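Side-chain contact in prophage Lp1 protein 11 (Lactobacillus plantarum WCFS1, PDB 3B7H), which probably binds DNA through a Cro/C1-type helix-turn-helix domain and may regulate transcription in the prophage: residues Gln19-Thr22 with Ile23-Ala27. Sequence-based numbering, arbitrary orientation.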
loop_
_atom_site.group_PDB
_atom_site.type_symbol
_atom_site.label_atom_id
_atom_site.label_comp_id
_atom_site.label_asym_id
_atom_site.label_seq_id
_atom_site.Cartn_x
_atom_site.Cartn_y
_atom_site.Cartn_z
ATOM N N GLN A 19 12.818 13.377 10.068
ATOM C CA GLN A 19 12.534 13.294 11.496
ATOM C C GLN A 19 13.775 13.026 12.333
ATOM O O GLN A 19 13.657 12.787 13.531
ATOM C CB GLN A 19 11.463 12.232 11.800
ATOM C CG GLN A 19 10.048 12.633 11.412
ATOM C CD GLN A 19 8.974 11.912 12.212
ATOM O OE1 GLN A 19 9.183 11.508 13.370
ATOM N NE2 GLN A 19 7.808 11.762 11.604
ATOM N N ASN A 20 14.958 13.097 11.719
ATOM C CA ASN A 20 16.219 12.798 12.408
ATOM C C ASN A 20 16.214 11.390 13.034
ATOM O O ASN A 20 16.747 11.179 14.129
ATOM C CB ASN A 20 16.552 13.862 13.476
ATOM C CG ASN A 20 16.680 15.310 12.900
ATOM O OD1 ASN A 20 16.839 15.541 11.673
ATOM N ND2 ASN A 20 16.646 16.290 13.817
ATOM N N LEU A 21 15.589 10.443 12.334
ATOM C CA LEU A 21 15.604 9.028 12.705
ATOM C C LEU A 21 16.525 8.299 11.725
ATOM O O LEU A 21 17.031 8.876 10.766
ATOM C CB LEU A 21 14.188 8.435 12.629
ATOM C CG LEU A 21 13.156 8.941 13.639
ATOM C CD1 LEU A 21 11.745 8.701 13.175
ATOM C CD2 LEU A 21 13.388 8.274 14.969
ATOM N N THR A 22 16.723 7.021 11.966
ATOM C CA THR A 22 17.391 6.170 11.005
ATOM C C THR A 22 16.426 5.030 10.679
ATOM O O THR A 22 15.515 4.752 11.455
ATOM C CB THR A 22 18.728 5.621 11.562
ATOM O OG1 THR A 22 18.499 4.899 12.780
ATOM C CG2 THR A 22 19.717 6.747 11.823
ATOM N N ILE A 23 16.613 4.388 9.532
ATOM C CA ILE A 23 15.767 3.269 9.166
ATOM C C ILE A 23 15.833 2.163 10.219
ATOM O O ILE A 23 14.832 1.528 10.519
ATOM C CB ILE A 23 16.077 2.735 7.733
ATOM C CG1 ILE A 23 15.065 1.637 7.342
ATOM C CG2 ILE A 23 17.517 2.222 7.601
ATOM C CD1 ILE A 23 13.651 2.144 7.066
ATOM N N ASN A 24 17.003 1.958 10.806
ATOM C CA ASN A 24 17.182 0.943 11.829
ATOM C C ASN A 24 16.420 1.275 13.101
ATOM O O ASN A 24 15.827 0.404 13.730
ATOM C CB ASN A 24 18.681 0.806 12.131
ATOM C CG ASN A 24 18.991 -0.259 13.152
ATOM O OD1 ASN A 24 19.370 0.042 14.295
ATOM N ND2 ASN A 24 18.875 -1.507 12.739
ATOM N N ARG A 25 16.446 2.539 13.489
ATOM C CA ARG A 25 15.692 2.988 14.646
ATOM C C ARG A 25 14.168 2.820 14.441
ATOM O O ARG A 25 13.450 2.366 15.333
ATOM C CB ARG A 25 16.035 4.445 14.929
ATOM C CG ARG A 25 15.395 5.028 16.168
ATOM C CD ARG A 25 15.498 4.104 17.382
ATOM N NE ARG A 25 14.960 4.744 18.590
ATOM C CZ ARG A 25 14.689 4.112 19.738
ATOM N NH1 ARG A 25 14.897 2.795 19.868
ATOM N NH2 ARG A 25 14.202 4.801 20.768
ATOM N N VAL A 26 13.699 3.182 13.248
ATOM C CA VAL A 26 12.295 3.047 12.889
ATOM C C VAL A 26 11.946 1.572 12.897
ATOM O O VAL A 26 10.946 1.179 13.449
ATOM C CB VAL A 26 12.016 3.681 11.525
ATOM C CG1 VAL A 26 10.639 3.310 11.009
ATOM C CG2 VAL A 26 12.157 5.186 11.629
ATOM N N ALA A 27 12.797 0.752 12.303
ATOM C CA ALA A 27 12.593 -0.684 12.315
ATOM C C ALA A 27 12.471 -1.220 13.754
ATOM O O ALA A 27 11.570 -1.985 14.079
ATOM C CB ALA A 27 13.710 -1.385 11.561
#
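An N-cap opens helix 23-30 of this Cro/C1-type domain, and Thr22 supplies it, with Arg25 of the first turn as the capping partner. By topology, helices 23-30 and 34-41 probably form the helix-turn-helix, with Ile23 packing on Met40 and Phe41 of the second. The hydroxyl OG1 of Thr22 accepts the backbone N-H of Arg25 across 3.2 Å, at an N-H...O angle of 154°. OG1 lies between the residue's own N and carbonyl carbon, which turns it toward the start of the helix. It also lies 3.3 Å from Arg25 CB, a close approach of the hydroxyl to the methylene. The carbonyl of the same threonine begins the regular helical pattern: Thr22 O receives Val26 N at 3.0 Å, with a straighter N-H...O angle of 166°.

Beside this polar cap, Leu21 lies alongside the first turn. Its CD1 meets Val26 CG2 at 3.9 Å, the two side chains crossing at about a right angle, and the other methyl, CD2, rests 4.0 Å from Arg25 CG. Arg25 thus offers its aliphatic base to the leucine; its chain bends at chi2, and the guanidinium end leads away from the contact. The apolar side continues into the domain, where Leu21 and Val26 both touch Ile16 of helix 4-18, and helix 50-60 contributes Leu60 to the leucine and Val56 to the valine.

Just upstream, Asn20, with positive phi, is the C-prime residue of the Schellman motif that ends helix 4-18. The first N-H groups of a helix have no acceptor one turn back within it; OG1 satisfies that of Arg25, a bond that favours the observed chi1, while Leu21 ties the same turn to the hydrophobic interior.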